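Local coordinates for cytoplasmic export protein 1 (Saccharomyces cerevisiae, PDB 3VWA) that binds tRNA and takes part in nuclear tRNA export, probably collecting tRNA from export receptors at the nuclear pore and delivering aminoacylated tRNA to the translation machinery, at residues I496-L501 / Y526-L530; R457-L461 / S487-F491. One frame throughout, in Å; residues are numbered along the deposited sequence.

Interaction 1 of 2, residues I496-L501 / Y526-L530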
loop_
_atom_site.group_PDB
_atom_site.type_symbol
_atom_site.label_atom_id
_atom_site.label_comp_id
_atom_site.label_asym_id
_atom_site.label_seq_id
_atom_site.Cartn_x
_atom_site.Cartn_y
_atom_site.Cartn_z
ATOM N N ILE A 496 38.622 7.222 -31.523
ATOM C CA ILE A 496 38.316 6.502 -32.732
ATOM C C ILE A 496 39.580 6.115 -33.487
ATOM O O ILE A 496 39.790 4.935 -33.771
ATOM C CB ILE A 496 37.310 7.295 -33.621
ATOM C CG1 ILE A 496 35.915 7.216 -32.951
ATOM C CG2 ILE A 496 37.240 6.715 -35.040
ATOM C CD1 ILE A 496 35.089 8.463 -33.237
ATOM N N ALA A 497 40.407 7.108 -33.781
ATOM C CA ALA A 497 41.656 6.987 -34.507
ATOM C C ALA A 497 42.746 6.217 -33.768
ATOM O O ALA A 497 43.518 5.491 -34.417
ATOM C CB ALA A 497 42.167 8.392 -34.795
ATOM N N ASN A 498 42.823 6.407 -32.443
ATOM C CA ASN A 498 43.833 5.752 -31.595
ATOM C C ASN A 498 43.453 4.291 -31.444
ATOM O O ASN A 498 44.308 3.484 -31.165
ATOM C CB ASN A 498 43.790 6.273 -30.126
ATOM C CG ASN A 498 44.650 7.519 -29.867
ATOM O OD1 ASN A 498 44.666 8.500 -30.651
ATOM N ND2 ASN A 498 45.370 7.491 -28.719
ATOM N N LYS A 499 42.158 3.970 -31.494
ATOM C CA LYS A 499 41.722 2.712 -30.877
ATOM C C LYS A 499 40.492 2.030 -31.459
ATOM O O LYS A 499 40.526 0.856 -31.795
ATOM C CB LYS A 499 41.472 2.982 -29.379
ATOM C CG LYS A 499 41.015 1.765 -28.581
ATOM C CD LYS A 499 40.878 2.139 -27.115
ATOM C CE LYS A 499 42.257 2.362 -26.482
ATOM N NZ LYS A 499 42.235 1.811 -25.100
ATOM N N ILE A 500 39.376 2.752 -31.553
ATOM C CA ILE A 500 38.069 2.114 -31.914
ATOM C C ILE A 500 38.009 1.536 -33.352
ATOM O O ILE A 500 37.324 0.486 -33.600
ATOM C CB ILE A 500 36.893 3.119 -31.669
ATOM C CG1 ILE A 500 36.989 3.744 -30.268
ATOM C CG2 ILE A 500 35.560 2.455 -31.804
ATOM C CD1 ILE A 500 37.118 2.705 -29.177
ATOM N N LEU A 501 38.713 2.168 -34.307
ATOM C CA LEU A 501 38.704 1.637 -35.702
ATOM C C LEU A 501 39.077 0.174 -35.807
ATOM O O LEU A 501 38.398 -0.562 -36.497
ATOM C CB LEU A 501 39.600 2.425 -36.650
ATOM C CG LEU A 501 39.282 3.913 -36.805
ATOM C CD1 LEU A 501 40.270 4.509 -37.791
ATOM C CD2 LEU A 501 37.830 4.104 -37.286
ATOM N N TYR A 526 31.692 5.423 -38.430
ATOM C CA TYR A 526 32.803 5.889 -37.576
ATOM C C TYR A 526 33.869 6.591 -38.404
ATOM O O TYR A 526 34.459 7.571 -37.959
ATOM C CB TYR A 526 33.455 4.701 -36.851
ATOM C CG TYR A 526 32.870 4.403 -35.473
ATOM C CD1 TYR A 526 33.582 4.722 -34.318
ATOM C CD2 TYR A 526 31.644 3.762 -35.341
ATOM C CE1 TYR A 526 33.063 4.428 -33.036
ATOM C CE2 TYR A 526 31.111 3.444 -34.092
ATOM C CZ TYR A 526 31.826 3.750 -32.934
ATOM O OH TYR A 526 31.276 3.428 -31.713
ATOM N N LEU A 527 34.131 6.051 -39.597
ATOM C CA LEU A 527 34.995 6.676 -40.596
ATOM C C LEU A 527 34.561 8.070 -40.986
ATOM O O LEU A 527 35.411 8.977 -41.153
ATOM C CB LEU A 527 35.037 5.836 -41.890
ATOM C CG LEU A 527 35.814 4.528 -41.799
ATOM C CD1 LEU A 527 35.695 3.869 -43.170
ATOM C CD2 LEU A 527 37.282 4.805 -41.411
ATOM N N GLU A 528 33.253 8.214 -41.175
ATOM C CA GLU A 528 32.651 9.512 -41.539
ATOM C C GLU A 528 32.848 10.495 -40.425
ATOM O O GLU A 528 33.241 11.652 -40.656
ATOM C CB GLU A 528 31.151 9.355 -41.822
ATOM C CG GLU A 528 30.768 9.359 -43.300
ATOM C CD GLU A 528 30.179 8.037 -43.809
ATOM O OE1 GLU A 528 30.892 7.310 -44.557
ATOM O OE2 GLU A 528 28.996 7.728 -43.479
ATOM N N LYS A 529 32.616 10.039 -39.185
ATOM C CA LYS A 529 32.837 10.926 -38.054
ATOM C C LYS A 529 34.283 11.412 -38.013
ATOM O O LYS A 529 34.535 12.612 -37.890
ATOM C CB LYS A 529 32.353 10.307 -36.745
ATOM C CG LYS A 529 32.864 11.044 -35.518
ATOM C CD LYS A 529 32.004 10.781 -34.279
ATOM C CE LYS A 529 32.709 11.303 -33.038
ATOM N NZ LYS A 529 31.753 11.085 -31.902
ATOM N N LEU A 530 35.230 10.485 -38.191
ATOM C CA LEU A 530 36.670 10.829 -38.210
ATOM C C LEU A 530 37.035 11.743 -39.341
ATOM O O LEU A 530 37.795 12.710 -39.141
ATOM C CB LEU A 530 37.557 9.578 -38.267
ATOM C CG LEU A 530 39.097 9.627 -38.389
ATOM C CD1 LEU A 530 39.773 10.528 -37.337
ATOM C CD2 LEU A 530 39.678 8.199 -38.326
#
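Ile496 and Ile500, one turn apart on helix 493-504, close on the ring of Tyr526 from helix 513-536. Ile496 brings CG1 to the ring edge, near its plane, 3.7 Å from CD1 of Tyr526. Ile500 CG2 comes obliquely to the ring, 3.4 Å from Tyr526 CE1. A chi1 of -50° sets this methyl anti to the backbone N of Ile500, and it is the branch that meets the tyrosine.

The aliphatic chain of Lys529 adds a second apolar touch. Extended beyond CG, it passes at about a right angle to Ile496, whose CD1 rests 3.7 Å from Lys529 CE. The ammonium group travels past the isoleucine and is hydrogen-bonded to the backbone oxygens of Ile488 and Phe491, and Tyr526 OH is likewise bonded to Leu484 O, so both polar ends are tied to the preceding part of the chain.

Leucines and an alanine complete the packing. Leu530 holds CG anti to its backbone N (chi1 176°) and spreads its two methyls over the other helix: CD1 reaches Ala497 CB at 4.1 Å, and CD2 meets Leu501 CD1 at 3.8 Å. Leu501 CD2 also touches Leu527 CD2 at 4.2 Å. No hydrogen bond joins the two segments.

The axes of the two short segments run nearly antiparallel (175°) and come no closer than 11.1 Å, as befits the two helices of a HEAT hairpin; both segments belong to the second HEAT repeat. A wider pi-type turn at 496-500 carries Leu501 N to Ile496 O at 3.0 Å. Phe491, in the loop before helix 493-504, touches Ile496, Ile500 and Tyr526, and helix 454-469 packs on Ile500 through Ala462.

Interaction 2 of 2, residues R457-L461 / S487-F491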
loop_
_atom_site.group_PDB
_atom_site.type_symbol
_atom_site.label_atom_id
_atom_site.label_comp_id
_atom_site.label_asym_id
_atom_site.label_seq_id
_atom_site.Cartn_x
_atom_site.Cartn_y
_atom_site.Cartn_z
ATOM N N ARG A 457 36.740 5.038 -19.405
ATOM C CA ARG A 457 35.452 4.598 -19.940
ATOM C C ARG A 457 35.660 3.989 -21.319
ATOM O O ARG A 457 35.112 2.910 -21.635
ATOM C CB ARG A 457 34.486 5.768 -19.991
ATOM C CG ARG A 457 33.086 5.444 -20.436
ATOM C CD ARG A 457 32.322 6.751 -20.550
ATOM N NE ARG A 457 32.658 7.529 -21.770
ATOM C CZ ARG A 457 32.283 8.792 -21.939
ATOM N NH1 ARG A 457 31.596 9.376 -20.974
ATOM N NH2 ARG A 457 32.596 9.469 -23.048
ATOM N N SER A 458 36.415 4.724 -22.145
ATOM C CA SER A 458 36.847 4.241 -23.482
ATOM C C SER A 458 37.557 2.909 -23.449
ATOM O O SER A 458 37.262 2.026 -24.268
ATOM C CB SER A 458 37.724 5.270 -24.207
ATOM O OG SER A 458 36.909 6.337 -24.667
ATOM N N ASN A 459 38.503 2.749 -22.529
ATOM C CA ASN A 459 39.198 1.436 -22.376
ATOM C C ASN A 459 38.265 0.309 -21.971
ATOM O O ASN A 459 38.346 -0.762 -22.486
ATOM C CB ASN A 459 40.320 1.526 -21.322
ATOM C CG ASN A 459 41.453 2.390 -21.781
ATOM O OD1 ASN A 459 41.560 2.680 -22.981
ATOM N ND2 ASN A 459 42.328 2.801 -20.846
ATOM N N ILE A 460 37.381 0.584 -21.037
ATOM C CA ILE A 460 36.317 -0.335 -20.692
ATOM C C ILE A 460 35.442 -0.765 -21.865
ATOM O O ILE A 460 35.166 -1.957 -22.059
ATOM C CB ILE A 460 35.460 0.298 -19.591
ATOM C CG1 ILE A 460 36.280 0.334 -18.290
ATOM C CG2 ILE A 460 34.114 -0.427 -19.471
ATOM C CD1 ILE A 460 35.593 1.156 -17.220
ATOM N N LEU A 461 35.018 0.198 -22.663
ATOM C CA LEU A 461 34.176 -0.159 -23.791
ATOM C C LEU A 461 34.948 -0.944 -24.848
ATOM O O LEU A 461 34.460 -2.009 -25.336
ATOM C CB LEU A 461 33.519 1.098 -24.407
ATOM C CG LEU A 461 32.448 1.742 -23.498
ATOM C CD1 LEU A 461 32.038 3.148 -23.943
ATOM C CD2 LEU A 461 31.246 0.806 -23.252
ATOM N N SER A 487 27.419 3.773 -29.108
ATOM C CA SER A 487 28.476 4.396 -28.286
ATOM C C SER A 487 29.262 5.439 -28.979
ATOM O O SER A 487 30.176 6.020 -28.381
ATOM C CB SER A 487 29.459 3.342 -27.831
ATOM O OG SER A 487 28.806 2.612 -26.825
ATOM N N ILE A 488 28.931 5.669 -30.249
ATOM C CA ILE A 488 29.742 6.542 -31.074
ATOM C C ILE A 488 29.855 7.923 -30.449
ATOM O O ILE A 488 30.911 8.538 -30.482
ATOM C CB ILE A 488 29.210 6.598 -32.551
ATOM C CG1 ILE A 488 30.252 7.196 -33.462
ATOM C CG2 ILE A 488 27.865 7.350 -32.653
ATOM C CD1 ILE A 488 29.918 7.124 -34.947
ATOM N N GLU A 489 28.779 8.411 -29.859
ATOM C CA GLU A 489 28.857 9.713 -29.193
ATOM C C GLU A 489 29.764 9.734 -27.971
ATOM O O GLU A 489 30.082 10.824 -27.483
ATOM C CB GLU A 489 27.481 10.210 -28.753
ATOM C CG GLU A 489 26.327 9.370 -29.204
ATOM C CD GLU A 489 25.032 10.129 -29.068
ATOM O OE1 GLU A 489 24.155 9.594 -28.330
ATOM O OE2 GLU A 489 24.941 11.268 -29.652
ATOM N N LEU A 490 30.165 8.557 -27.468
ATOM C CA LEU A 490 31.070 8.516 -26.282
ATOM C C LEU A 490 32.551 8.432 -26.660
ATOM O O LEU A 490 33.426 8.453 -25.779
ATOM C CB LEU A 490 30.731 7.345 -25.373
ATOM C CG LEU A 490 29.265 7.148 -24.988
ATOM C CD1 LEU A 490 29.055 5.857 -24.220
ATOM C CD2 LEU A 490 28.756 8.352 -24.180
ATOM N N PHE A 491 32.817 8.309 -27.963
ATOM C CA PHE A 491 34.183 8.304 -28.494
ATOM C C PHE A 491 34.452 9.553 -29.316
ATOM O O PHE A 491 33.802 9.797 -30.420
ATOM C CB PHE A 491 34.429 7.065 -29.375
ATOM C CG PHE A 491 34.146 5.764 -28.682
ATOM C CD1 PHE A 491 34.797 5.427 -27.516
ATOM C CD2 PHE A 491 33.250 4.862 -29.233
ATOM C CE1 PHE A 491 34.518 4.218 -26.883
ATOM C CE2 PHE A 491 33.001 3.630 -28.634
ATOM C CZ PHE A 491 33.627 3.312 -27.448
HETATM O O HOH W 1 34.327 6.446 -23.899
#
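The carbonyl oxygen of Leu490 is gripped twice, by the guanidinium of Arg457 and by a water. Arg457 NH2 donates to it at 3.0 Å, with an N-H...O angle of 152°, the oxygen lying near the guanidinium plane. The water donates to Leu490 O at 2.9 Å and accepts from Arg457 NE, so water and guanidinium edge close a ring through that oxygen; Ser458 OG, hydrogen-bonded at 2.7 Å, holds the water from outside it. A bend at chi3 (77°) in an otherwise extended Arg457 turns its planar end to the loop, where Leu490 CD2 lies over one face, toward the rim. A lysine in its place would probably lose the paired grip on the carbonyl and the water, and leave Leu490 without the flat group its methyl lies over.

In this stack of helical HEAT-like hairpins, helix 454-469 packs against the short 3-10 turn (488-490) in the link between helix 474-487 and helix 493-504. Next to the polar group the packing is apolar. Leu461 slants across Phe491, its CB 3.8 Å from CZ at the ring edge, and its CD1 meets Leu490 CD1 at 4.0 Å. Ser458 OG also sits at the edge of the Phe491 ring, in its plane, 3.7 Å from CD1.

Interaction 2 closes before interaction 1 opens along the chain, and their centres lie about 11 Å apart near the C-terminal end of the helical-repeat part, far from the N-terminal kinase-like domain. Interaction 2 joins helix 454-469 to the loop ahead of helix 493-504; interaction 1 then pairs that helix with helix 513-536. The loop is common ground: Phe491 belongs to interaction 2, yet its backbone oxygen packs 3.4 Å from Ile496 CD1 of interaction 1. The two contacts thus join successive helices in the C-terminal part of the modelled repeat region, consistent with a continuous HEAT solenoid.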